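Local structure of ketol-acid reductoisomerase (NAD(+)) (uncultured archaeon GZfos26G2, 4XDY) at residues G78-L84 with K106-S111; P225-F230 with V321-R326; A26-Q31 with A136-R142. The protein catalyses the magnesium-dependent alkyl migration and NADH-dependent reduction of (S)-2-acetolactate to (R)-2,3-dihydroxy-isovalerate in branched-chain amino acid biosynthesis. All coordinates share one frame. Residue numbers count along the deposited sequence, not the author numbering.

How the contacts relate
From the N terminus, the chain runs through strand 18-22 into helix 26-37. Contact 3 joins the start of that helix to the start of helix 138-146 and so closes a long loop. Contact 1 opens and closes within that loop, pairing 78-84 with 106-111 across a single beta-alpha-beta unit. The two touch: Gln31 of contact 3 meets His82, Leu84 and Ser111 of contact 1, and both contacts border the dinucleotide. Contact 2 follows in series, after contact 3 has closed. It joins the start of helix 225-254 to helix 317-327 in the C-terminal domain, its centre about 42 Å from that of contact 1. Contacts 2 and 3 both touch the second subunit.

Contact 1 (G78-L84 with K106-S111); sequences GDVVHIL and KALCFS. With NAI (1,4-dihydronicotinamide adenine dinucleotide), chain E.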
loop_
_atom_site.group_PDB
_atom_site.type_symbol
_atom_site.label_atom_id
_atom_site.label_comp_id
_atom_site.label_asym_id
_atom_site.label_seq_id
_atom_site.Cartn_x
_atom_site.Cartn_y
_atom_site.Cartn_z
ATOM N N GLY A 78 18.096 21.438 26.085
ATOM C CA GLY A 78 17.082 21.729 25.089
ATOM C C GLY A 78 16.131 22.834 25.549
ATOM O O GLY A 78 15.644 22.817 26.661
ATOM N N ASP A 79 15.808 23.712 24.614
ATOM C CA ASP A 79 14.686 24.626 24.798
ATOM C C ASP A 79 13.354 23.883 24.559
ATOM O O ASP A 79 12.335 24.228 25.140
ATOM C CB ASP A 79 14.808 25.756 23.793
ATOM C CG ASP A 79 16.089 26.563 23.996
ATOM O OD1 ASP A 79 16.253 26.989 25.131
ATOM O OD2 ASP A 79 16.944 26.632 23.087
ATOM N N VAL A 80 13.413 22.926 23.620
ATOM C CA VAL A 80 12.313 21.983 23.352
ATOM C C VAL A 80 12.824 20.604 23.728
ATOM O O VAL A 80 13.868 20.202 23.278
ATOM C CB VAL A 80 11.843 22.007 21.877
ATOM C CG1 VAL A 80 10.655 21.046 21.696
ATOM C CG2 VAL A 80 11.407 23.407 21.494
ATOM N N VAL A 81 12.085 19.934 24.609
ATOM C CA VAL A 81 12.455 18.579 25.037
ATOM C C VAL A 81 11.432 17.626 24.376
ATOM O O VAL A 81 10.285 17.629 24.759
ATOM C CB VAL A 81 12.417 18.438 26.540
ATOM C CG1 VAL A 81 12.689 16.992 26.976
ATOM C CG2 VAL A 81 13.482 19.343 27.191
ATOM N N HIS A 82 11.882 16.969 23.320
ATOM C CA HIS A 82 10.954 16.304 22.412
ATOM C C HIS A 82 11.095 14.791 22.629
ATOM O O HIS A 82 12.148 14.215 22.291
ATOM C CB HIS A 82 11.311 16.693 21.011
ATOM C CG HIS A 82 10.409 16.141 19.953
ATOM N ND1 HIS A 82 9.130 15.730 20.209
ATOM C CD2 HIS A 82 10.581 15.992 18.621
ATOM C CE1 HIS A 82 8.553 15.346 19.086
ATOM N NE2 HIS A 82 9.412 15.475 18.116
ATOM N N ILE A 83 10.052 14.210 23.202
ATOM C CA ILE A 83 10.074 12.831 23.738
ATOM C C ILE A 83 9.712 11.888 22.594
ATOM O O ILE A 83 8.551 11.823 22.207
ATOM C CB ILE A 83 9.210 12.700 24.971
ATOM C CG1 ILE A 83 9.823 13.543 26.120
ATOM C CG2 ILE A 83 9.185 11.243 25.461
ATOM C CD1 ILE A 83 8.983 13.638 27.339
ATOM N N LEU A 84 10.733 11.211 22.061
ATOM C CA LEU A 84 10.551 10.206 20.995
ATOM C C LEU A 84 11.070 8.819 21.450
ATOM O O LEU A 84 11.591 8.065 20.676
ATOM C CB LEU A 84 11.124 10.676 19.680
ATOM C CG LEU A 84 10.485 11.905 19.040
ATOM C CD1 LEU A 84 11.191 12.370 17.782
ATOM C CD2 LEU A 84 8.999 11.677 18.780
ATOM N N LYS A 106 10.562 26.260 29.078
ATOM C CA LYS A 106 10.845 25.186 28.100
ATOM C C LYS A 106 9.499 24.679 27.523
ATOM O O LYS A 106 8.404 24.877 28.130
ATOM C CB LYS A 106 11.573 24.026 28.790
ATOM C CG LYS A 106 13.133 24.162 28.901
ATOM C CD LYS A 106 13.710 22.983 29.677
ATOM C CE LYS A 106 15.092 23.231 30.284
ATOM N NZ LYS A 106 16.114 23.467 29.247
ATOM N N ALA A 107 9.612 23.976 26.395
ATOM C CA ALA A 107 8.449 23.277 25.807
ATOM C C ALA A 107 8.736 21.760 25.874
ATOM O O ALA A 107 9.849 21.315 25.538
ATOM C CB ALA A 107 8.249 23.706 24.379
ATOM N N LEU A 108 7.787 21.033 26.407
ATOM C CA LEU A 108 7.758 19.537 26.358
ATOM C C LEU A 108 6.910 19.135 25.173
ATOM O O LEU A 108 5.717 19.483 25.091
ATOM C CB LEU A 108 7.138 19.076 27.650
ATOM C CG LEU A 108 7.257 17.556 27.991
ATOM C CD1 LEU A 108 8.699 17.105 28.209
ATOM C CD2 LEU A 108 6.365 17.189 29.172
ATOM N N CYS A 109 7.501 18.345 24.282
ATOM C CA CYS A 109 6.872 17.996 23.026
ATOM C C CYS A 109 6.831 16.450 22.898
ATOM O O CYS A 109 7.654 15.741 23.504
ATOM C CB CYS A 109 7.632 18.609 21.901
ATOM S SG CYS A 109 6.962 18.572 20.257
ATOM N N PHE A 110 5.851 15.997 22.137
ATOM C CA PHE A 110 5.563 14.541 21.925
ATOM C C PHE A 110 5.227 14.399 20.449
ATOM O O PHE A 110 4.846 15.399 19.771
ATOM C CB PHE A 110 4.395 14.071 22.703
ATOM C CG PHE A 110 4.588 14.124 24.194
ATOM C CD1 PHE A 110 4.355 15.319 24.894
ATOM C CD2 PHE A 110 5.049 13.038 24.874
ATOM C CE1 PHE A 110 4.515 15.368 26.268
ATOM C CE2 PHE A 110 5.222 13.068 26.248
ATOM C CZ PHE A 110 4.941 14.220 26.953
ATOM N N SER A 111 5.262 13.161 19.942
ATOM C CA SER A 111 4.706 12.890 18.630
ATOM C C SER A 111 3.525 11.943 18.656
ATOM O O SER A 111 3.072 11.533 17.600
ATOM C CB SER A 111 5.729 12.423 17.632
ATOM O OG SER A 111 6.601 13.486 17.228
HETATM P PA NAI E . 11.393 3.534 19.410
HETATM O O1A NAI E . 10.664 2.272 19.897
HETATM O O2A NAI E . 12.029 3.548 18.090
HETATM O O5B NAI E . 12.331 3.978 20.644
HETATM C C5B NAI E . 13.262 5.086 20.483
HETATM C C4B NAI E . 14.599 4.711 21.192
HETATM O O4B NAI E . 14.284 4.660 22.579
HETATM C C3B NAI E . 15.239 3.333 20.878
HETATM O O3B NAI E . 15.889 3.436 19.611
HETATM C C2B NAI E . 16.132 3.115 22.082
HETATM O O2B NAI E . 17.403 3.708 21.811
HETATM C C1B NAI E . 15.371 3.907 23.176
HETATM N N9A NAI E . 14.800 3.011 24.167
HETATM C C8A NAI E . 14.073 1.860 23.843
HETATM N N7A NAI E . 13.695 1.259 24.963
HETATM C C5A NAI E . 14.198 1.990 25.992
HETATM C C6A NAI E . 14.192 1.868 27.438
HETATM N N6A NAI E . 13.584 0.846 28.057
HETATM N N1A NAI E . 14.771 2.832 28.201
HETATM C C2A NAI E . 15.417 3.866 27.622
HETATM N N3A NAI E . 15.482 4.068 26.318
HETATM C C4A NAI E . 14.905 3.152 25.456
HETATM O O3 NAI E . 10.252 4.779 19.482
HETATM P PN NAI E . 9.308 5.208 18.180
HETATM O O1N NAI E . 8.582 3.992 17.639
HETATM O O2N NAI E . 10.182 5.984 17.288
HETATM O O5D NAI E . 8.225 6.001 19.018
HETATM C C5D NAI E . 8.555 7.346 19.503
HETATM C C4D NAI E . 7.255 8.199 19.732
HETATM O O4D NAI E . 6.797 8.467 18.391
HETATM C C3D NAI E . 6.101 7.488 20.412
HETATM O O3D NAI E . 5.347 8.420 21.197
HETATM C C2D NAI E . 5.213 6.940 19.270
HETATM O O2D NAI E . 3.848 6.683 19.589
HETATM C C1D NAI E . 5.384 8.050 18.255
HETATM N N1N NAI E . 5.169 7.758 16.833
HETATM C C2N NAI E . 5.882 6.763 16.265
HETATM C C3N NAI E . 5.743 6.470 14.954
HETATM C C7N NAI E . 6.591 5.480 14.365
HETATM O O7N NAI E . 7.201 4.538 14.959
HETATM N N7N NAI E . 6.911 5.751 13.124
HETATM C C4N NAI E . 4.823 7.265 14.168
HETATM C C5N NAI E . 4.276 8.437 14.781
HETATM C C6N NAI E . 4.449 8.618 16.117
HETATM O O HOH W 1 5.922 11.058 21.663
#
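A single water ties the open end of this strand pair to the cofactor. It donates to Ile83 O (2.8 Å), accepts from Ser111 N (2.8 Å) and is hydrogen-bonded to NAI O3D (2.7 Å). Direct pairing has lapsed there, with Ile83 O and Ser111 N 4.2 Å apart. The two are neighbouring parallel strands in the sheet of the Rossmann fold, joined through helix 90-98 as a beta-alpha-beta unit. Leu84 and Ser111, at their C-terminal ends, belong to the dinucleotide pocket, the usual place for it in this fold.

Four backbone hydrogen bonds hold the pair: Ala107 N to Asp79 O (3.0 Å), Val81 N to Ala107 O (2.8 Å), Cys109 N to Val81 O (2.9 Å) and Ile83 N to Cys109 O (2.9 Å). Val81, Ile83, Leu108 and Phe110 lie on one face. Ile83 CD1 packs 3.6 Å from Leu108 CD1, and helix 90-98 covers this side. Val80, His82, Ala107 and Cys109 lie on the other face, under helix 165-175. Here Cys109 SG sits obliquely 4.0 Å from the His82 ring centroid, a sulfur-aromatic contact. Ser111 OG lies at the edge of the same ring and bonds to Val132 O and Gln31.

At the far end, Lys106 NZ bonds to Glu76 O. The side chain reaches across to the other segment, where NZ donates to Gly78 O at 2.7 Å.

Contact 2 (P225-F230 with V321-R326); sequences PEMAYF and VGAEIR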
loop_
_atom_site.group_PDB
_atom_site.type_symbol
_atom_site.label_atom_id
_atom_site.label_comp_id
_atom_site.label_asym_id
_atom_site.label_seq_id
_atom_site.Cartn_x
_atom_site.Cartn_y
_atom_site.Cartn_z
ATOM N N PRO A 225 1.938 -21.177 -1.959
ATOM C CA PRO A 225 2.199 -19.998 -1.186
ATOM C C PRO A 225 2.936 -18.894 -1.901
ATOM O O PRO A 225 2.684 -17.700 -1.582
ATOM C CB PRO A 225 2.962 -20.552 0.076
ATOM C CG PRO A 225 3.648 -21.782 -0.443
ATOM C CD PRO A 225 2.702 -22.369 -1.451
ATOM N N GLU A 226 3.782 -19.203 -2.885
ATOM C CA GLU A 226 4.415 -18.137 -3.649
ATOM C C GLU A 226 3.379 -17.300 -4.447
ATOM O O GLU A 226 3.475 -16.070 -4.573
ATOM C CB GLU A 226 5.428 -18.718 -4.603
ATOM C CG GLU A 226 6.588 -19.429 -3.886
ATOM C CD GLU A 226 6.273 -20.813 -3.432
ATOM O OE1 GLU A 226 5.250 -21.462 -3.748
ATOM O OE2 GLU A 226 7.170 -21.268 -2.699
ATOM N N MET A 227 2.398 -18.023 -4.972
ATOM C CA MET A 227 1.275 -17.393 -5.720
ATOM C C MET A 227 0.421 -16.507 -4.820
ATOM O O MET A 227 0.158 -15.367 -5.141
ATOM C CB MET A 227 0.522 -18.497 -6.418
ATOM C CG MET A 227 -0.549 -18.004 -7.391
ATOM S SD MET A 227 -1.462 -19.389 -8.092
ATOM C CE MET A 227 -0.157 -20.137 -9.072
ATOM N N ALA A 228 0.059 -17.018 -3.633
ATOM C CA ALA A 228 -0.649 -16.283 -2.625
ATOM C C ALA A 228 0.092 -15.094 -2.167
ATOM O O ALA A 228 -0.467 -14.021 -1.997
ATOM C CB ALA A 228 -1.025 -17.182 -1.469
ATOM N N TYR A 229 1.420 -15.195 -2.035
ATOM C CA TYR A 229 2.227 -13.992 -1.752
ATOM C C TYR A 229 2.221 -12.881 -2.773
ATOM O O TYR A 229 2.050 -11.727 -2.424
ATOM C CB TYR A 229 3.721 -14.390 -1.389
ATOM C CG TYR A 229 4.519 -13.157 -1.043
ATOM C CD1 TYR A 229 5.288 -12.497 -1.957
ATOM C CD2 TYR A 229 4.628 -12.751 0.255
ATOM C CE1 TYR A 229 5.956 -11.318 -1.649
ATOM C CE2 TYR A 229 5.301 -11.626 0.593
ATOM C CZ TYR A 229 5.960 -10.921 -0.320
ATOM O OH TYR A 229 6.620 -9.795 0.081
ATOM N N PHE A 230 2.405 -13.212 -4.053
ATOM C CA PHE A 230 2.453 -12.226 -5.068
ATOM C C PHE A 230 1.056 -11.556 -5.176
ATOM O O PHE A 230 0.940 -10.358 -5.369
ATOM C CB PHE A 230 2.776 -12.844 -6.382
ATOM C CG PHE A 230 4.272 -13.230 -6.559
ATOM C CD1 PHE A 230 5.283 -12.408 -6.047
ATOM C CD2 PHE A 230 4.620 -14.332 -7.243
ATOM C CE1 PHE A 230 6.653 -12.703 -6.249
ATOM C CE2 PHE A 230 5.965 -14.684 -7.423
ATOM C CZ PHE A 230 6.943 -13.854 -6.933
ATOM N N VAL A 321 7.870 -17.521 3.390
ATOM C CA VAL A 321 7.904 -17.535 1.926
ATOM C C VAL A 321 8.185 -16.169 1.366
ATOM O O VAL A 321 8.962 -16.002 0.417
ATOM C CB VAL A 321 6.624 -18.129 1.347
ATOM C CG1 VAL A 321 6.650 -18.131 -0.182
ATOM C CG2 VAL A 321 6.464 -19.556 1.849
ATOM N N GLY A 322 7.569 -15.133 1.946
ATOM C CA GLY A 322 7.860 -13.763 1.487
ATOM C C GLY A 322 9.340 -13.420 1.567
ATOM O O GLY A 322 9.896 -12.776 0.689
ATOM N N ALA A 323 9.974 -13.830 2.683
ATOM C CA ALA A 323 11.424 -13.530 2.834
ATOM C C ALA A 323 12.245 -14.215 1.726
ATOM O O ALA A 323 13.146 -13.610 1.179
ATOM C CB ALA A 323 11.957 -13.868 4.230
ATOM N N GLU A 324 11.896 -15.437 1.411
ATOM C CA GLU A 324 12.599 -16.260 0.394
ATOM C C GLU A 324 12.399 -15.603 -0.963
ATOM O O GLU A 324 13.338 -15.388 -1.739
ATOM C CB GLU A 324 12.004 -17.697 0.346
ATOM C CG GLU A 324 12.166 -18.573 1.587
ATOM C CD GLU A 324 11.537 -20.004 1.508
ATOM O OE1 GLU A 324 10.421 -20.278 0.907
ATOM O OE2 GLU A 324 12.199 -20.891 2.119
ATOM N N ILE A 325 11.130 -15.177 -1.229
ATOM C CA ILE A 325 10.843 -14.475 -2.507
ATOM C C ILE A 325 11.603 -13.179 -2.693
ATOM O O ILE A 325 12.188 -12.905 -3.762
ATOM C CB ILE A 325 9.301 -14.249 -2.655
ATOM C CG1 ILE A 325 8.563 -15.564 -2.833
ATOM C CG2 ILE A 325 8.974 -13.256 -3.751
ATOM C CD1 ILE A 325 7.049 -15.497 -2.830
ATOM N N ARG A 326 11.609 -12.369 -1.652
ATOM C CA ARG A 326 12.144 -11.028 -1.731
ATOM C C ARG A 326 13.720 -11.105 -1.865
ATOM O O ARG A 326 14.305 -10.335 -2.615
ATOM C CB ARG A 326 11.801 -10.183 -0.575
ATOM C CG ARG A 326 10.326 -9.748 -0.512
ATOM C CD ARG A 326 10.059 -8.743 0.575
ATOM N NE ARG A 326 10.351 -9.234 1.930
ATOM C CZ ARG A 326 9.601 -9.984 2.716
ATOM N NH1 ARG A 326 8.324 -10.281 2.464
ATOM N NH2 ARG A 326 10.119 -10.372 3.874
#
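Val321 opens the contact. Its CG2 packs on Pro225 CB (4.0 Å) and its CG1 on Glu226 CG (3.9 Å), so it covers the first turn of helix 225-254. The Glu226 carboxylate has a separate partner, Met1 N of the second subunit. Gly322 comes next and lies under an aromatic ring. Its CA is 3.8 Å from the centroid of the Tyr229 ring, over the face, a CH-pi contact. A side chain on Gly322 would clash with Tyr229 CE2.

Ile325, one turn on from Val321, points into the interface between the two aromatic residues. Its CD1 is 3.6 Å from Tyr229 CD1, and its CG2 is 3.5 Å from Phe230 CE1. Arg326 ends the segment with the polar link: NH1 donates to Tyr229 OH at 3.0 Å.

The two helical segments cross at -79°, with axes 9.9 Å apart. This is steep helix packing within the all-helical, knotted C-terminal domain. Helix 225-254 also carries Glu231 and Glu235, predicted magnesium ligands. Pro225 and Ala228 rest on helix 205-220, while Phe230 and Ile325 pack against Pro152 and Ile3 of the second subunit.

Contact 3 (A26-Q31 with A136-R142); sequences AQGDAQ and APGTEER. With NAI (1,4-dihydronicotinamide adenine dinucleotide), chain E; HIO (N-hydroxy-N-isopropyloxamic acid), chain H; GOL (glycerol), chain G.
Two helix starts lie side by side at the dinucleotide site of the Rossmann domain. Segment 26-31 is helical throughout. In 136-142, Ala136 is extended (phi/psi -170/141), Pro137 is the N-cap, and the helix runs from Gly138. The axes are nearly parallel, at 12° and 8.3 Å. In register, Gln27 faces Gly138 (CA-CA 4.7 Å) and Ala30 faces Arg142 (5.0 Å).

Close packing centres on small residues. Gly138 CA makes a CA-H...O contact with Ala26 O at 3.5 Å; a CB there would clash with that oxygen. Ala30 CB lies 3.2 Å from Gly138 O and 4.0 Å from Arg142 CB.

The polar link uses Gln27 with chi1 and chi2 both m. Its NE2 donates to Glu141 OE1 (2.7 Å), reached by a Glu141 side chain with chi1 and chi2 both t.

Backbone amides at the start of helix 26-37 bind the diphosphate, as in a Rossmann strand-turn-helix: Ala26 N donates to NAI O2A (3.2 Å) and Gln27 N to NAI O2N (3.0 Å). NAI N7N gives a weak bond to Gln27 OE1 (2.9 Å). Ala136 O contacts NAI C4N (3.4 Å), and Pro137 N contacts C42 of the inhibitor HIO (3.5 Å).

Pro134, ending strand 128-134, packs against Gln27, Gln31 and Glu141. From helix 225-254 of the second subunit, Leu238 packs on Ala136 and Pro137, and Leu242 on Thr139 and Glu140.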
loop_
_atom_site.group_PDB
_atom_site.type_symbol
_atom_site.label_atom_id
_atom_site.label_comp_id
_atom_site.label_asym_id
_atom_site.label_seq_id
_atom_site.Cartn_x
_atom_site.Cartn_y
_atom_site.Cartn_z
ATOM N N ALA A 26 12.771 5.046 15.395
ATOM C CA ALA A 26 12.180 5.280 14.042
ATOM C C ALA A 26 11.883 6.778 13.878
ATOM O O ALA A 26 12.226 7.381 12.850
ATOM C CB ALA A 26 10.875 4.491 13.924
ATOM N N GLN A 27 11.217 7.359 14.870
ATOM C CA GLN A 27 10.857 8.771 14.817
ATOM C C GLN A 27 12.036 9.726 15.170
ATOM O O GLN A 27 12.211 10.725 14.494
ATOM C CB GLN A 27 9.640 9.062 15.676
ATOM C CG GLN A 27 8.308 8.601 15.042
ATOM C CD GLN A 27 7.983 9.218 13.694
ATOM O OE1 GLN A 27 7.360 8.573 12.822
ATOM N NE2 GLN A 27 8.375 10.428 13.516
ATOM N N GLY A 28 12.786 9.438 16.208
ATOM C CA GLY A 28 13.861 10.321 16.653
ATOM C C GLY A 28 14.910 10.458 15.559
ATOM O O GLY A 28 15.413 11.566 15.301
ATOM N N ASP A 29 15.265 9.339 14.922
ATOM C CA ASP A 29 16.239 9.334 13.824
ATOM C C ASP A 29 15.720 10.192 12.637
ATOM O O ASP A 29 16.380 11.184 12.190
ATOM C CB ASP A 29 16.641 7.880 13.479
ATOM C CG ASP A 29 17.752 7.765 12.447
ATOM O OD1 ASP A 29 18.013 8.692 11.621
ATOM O OD2 ASP A 29 18.351 6.676 12.357
ATOM N N ALA A 30 14.483 9.926 12.190
ATOM C CA ALA A 30 13.908 10.713 11.103
ATOM C C ALA A 30 13.805 12.178 11.467
ATOM O O ALA A 30 14.219 13.042 10.657
ATOM C CB ALA A 30 12.524 10.186 10.766
ATOM N N GLN A 31 13.227 12.461 12.620
ATOM C CA GLN A 31 12.910 13.847 12.981
ATOM C C GLN A 31 14.221 14.652 13.228
ATOM O O GLN A 31 14.366 15.793 12.754
ATOM C CB GLN A 31 11.972 13.979 14.131
ATOM C CG GLN A 31 10.597 13.426 13.755
ATOM C CD GLN A 31 9.473 13.738 14.745
ATOM O OE1 GLN A 31 8.584 12.912 15.016
ATOM N NE2 GLN A 31 9.546 14.855 15.319
ATOM N N ALA A 136 2.753 9.007 9.717
ATOM C CA ALA A 136 3.723 8.319 8.915
ATOM C C ALA A 136 4.685 7.521 9.779
ATOM O O ALA A 136 5.103 7.971 10.851
ATOM C CB ALA A 136 4.541 9.278 8.106
ATOM N N PRO A 137 5.049 6.315 9.299
ATOM C CA PRO A 137 6.203 5.664 9.892
ATOM C C PRO A 137 7.531 6.463 9.644
ATOM O O PRO A 137 7.738 7.056 8.588
ATOM C CB PRO A 137 6.240 4.285 9.216
ATOM C CG PRO A 137 5.605 4.541 7.895
ATOM C CD PRO A 137 4.587 5.628 8.097
ATOM N N GLY A 138 8.437 6.387 10.592
ATOM C CA GLY A 138 9.554 7.304 10.567
ATOM C C GLY A 138 10.492 7.157 9.361
ATOM O O GLY A 138 11.012 8.152 8.860
ATOM N N THR A 139 10.690 5.915 8.883
ATOM C CA THR A 139 11.585 5.622 7.762
ATOM C C THR A 139 11.029 6.315 6.489
ATOM O O THR A 139 11.790 6.863 5.672
ATOM C CB THR A 139 11.742 4.119 7.522
ATOM O OG1 THR A 139 10.445 3.516 7.377
ATOM C CG2 THR A 139 12.518 3.458 8.739
ATOM N N GLU A 140 9.675 6.308 6.322
ATOM C CA GLU A 140 9.035 6.798 5.093
ATOM C C GLU A 140 8.895 8.345 5.176
ATOM O O GLU A 140 9.000 9.011 4.178
ATOM C CB GLU A 140 7.681 6.112 4.898
ATOM C CG GLU A 140 7.804 4.581 4.895
ATOM C CD GLU A 140 9.023 4.086 4.134
ATOM O OE1 GLU A 140 8.958 4.198 2.893
ATOM O OE2 GLU A 140 10.011 3.557 4.759
ATOM N N GLU A 141 8.801 8.847 6.386
ATOM C CA GLU A 141 8.878 10.287 6.727
ATOM C C GLU A 141 10.223 10.885 6.304
ATOM O O GLU A 141 10.281 11.944 5.613
ATOM C CB GLU A 141 8.667 10.458 8.227
ATOM C CG GLU A 141 8.873 11.860 8.765
ATOM C CD GLU A 141 8.804 11.912 10.276
ATOM O OE1 GLU A 141 8.388 10.903 10.890
ATOM O OE2 GLU A 141 9.180 12.957 10.857
ATOM N N ARG A 142 11.304 10.184 6.625
ATOM C CA ARG A 142 12.598 10.642 6.227
ATOM C C ARG A 142 12.812 10.644 4.710
ATOM O O ARG A 142 13.249 11.629 4.158
ATOM C CB ARG A 142 13.676 9.810 6.930
ATOM C CG ARG A 142 15.099 10.176 6.442
ATOM C CD ARG A 142 15.422 11.610 6.853
ATOM N NE ARG A 142 16.869 11.878 6.674
ATOM C CZ ARG A 142 17.399 13.094 6.508
ATOM N NH1 ARG A 142 16.627 14.153 6.406
ATOM N NH2 ARG A 142 18.721 13.218 6.345
HETATM P PA NAI E . 11.393 3.534 19.410
HETATM O O1A NAI E . 10.664 2.272 19.897
HETATM O O2A NAI E . 12.029 3.548 18.090
HETATM O O5B NAI E . 12.331 3.978 20.644
HETATM C C5B NAI E . 13.262 5.086 20.483
HETATM C C4B NAI E . 14.599 4.711 21.192
HETATM O O4B NAI E . 14.284 4.660 22.579
HETATM C C3B NAI E . 15.239 3.333 20.878
HETATM O O3B NAI E . 15.889 3.436 19.611
HETATM C C2B NAI E . 16.132 3.115 22.082
HETATM O O2B NAI E . 17.403 3.708 21.811
HETATM C C1B NAI E . 15.371 3.907 23.176
HETATM N N9A NAI E . 14.800 3.011 24.167
HETATM C C8A NAI E . 14.073 1.860 23.843
HETATM N N7A NAI E . 13.695 1.259 24.963
HETATM C C5A NAI E . 14.198 1.990 25.992
HETATM C C6A NAI E . 14.192 1.868 27.438
HETATM N N6A NAI E . 13.584 0.846 28.057
HETATM N N1A NAI E . 14.771 2.832 28.201
HETATM C C2A NAI E . 15.417 3.866 27.622
HETATM N N3A NAI E . 15.482 4.068 26.318
HETATM C C4A NAI E . 14.905 3.152 25.456
HETATM O O3 NAI E . 10.252 4.779 19.482
HETATM P PN NAI E . 9.308 5.208 18.180
HETATM O O1N NAI E . 8.582 3.992 17.639
HETATM O O2N NAI E . 10.182 5.984 17.288
HETATM O O5D NAI E . 8.225 6.001 19.018
HETATM C C5D NAI E . 8.555 7.346 19.503
HETATM C C4D NAI E . 7.255 8.199 19.732
HETATM O O4D NAI E . 6.797 8.467 18.391
HETATM C C3D NAI E . 6.101 7.488 20.412
HETATM O O3D NAI E . 5.347 8.420 21.197
HETATM C C2D NAI E . 5.213 6.940 19.270
HETATM O O2D NAI E . 3.848 6.683 19.589
HETATM C C1D NAI E . 5.384 8.050 18.255
HETATM N N1N NAI E . 5.169 7.758 16.833
HETATM C C2N NAI E . 5.882 6.763 16.265
HETATM C C3N NAI E . 5.743 6.470 14.954
HETATM C C7N NAI E . 6.591 5.480 14.365
HETATM O O7N NAI E . 7.201 4.538 14.959
HETATM N N7N NAI E . 6.911 5.751 13.124
HETATM C C4N NAI E . 4.823 7.265 14.168
HETATM C C5N NAI E . 4.276 8.437 14.781
HETATM C C6N NAI E . 4.449 8.618 16.117
HETATM C C1 HIO H . 2.674 4.267 15.349
HETATM O O11 HIO H . 2.242 4.302 16.532
HETATM O O12 HIO H . 3.736 3.719 14.907
HETATM C C2 HIO H . 1.783 5.107 14.433
HETATM O O2 HIO H . 0.998 5.925 14.979
HETATM N N3 HIO H . 1.712 4.929 13.126
HETATM O O3 HIO H . 1.124 5.982 12.298
HETATM C C4 HIO H . 2.241 3.786 12.449
HETATM C C41 HIO H . 1.158 3.223 11.519
HETATM C C42 HIO H . 3.493 4.266 11.724
HETATM C C1 GOL G . 20.425 9.088 9.182
HETATM O O1 GOL G . 19.587 8.067 9.709
HETATM C C2 GOL G . 19.895 9.490 7.816
HETATM O O2 GOL G . 18.610 10.154 7.980
HETATM C C3 GOL G . 20.938 10.440 7.179
HETATM O O3 GOL G . 20.484 10.995 5.932
#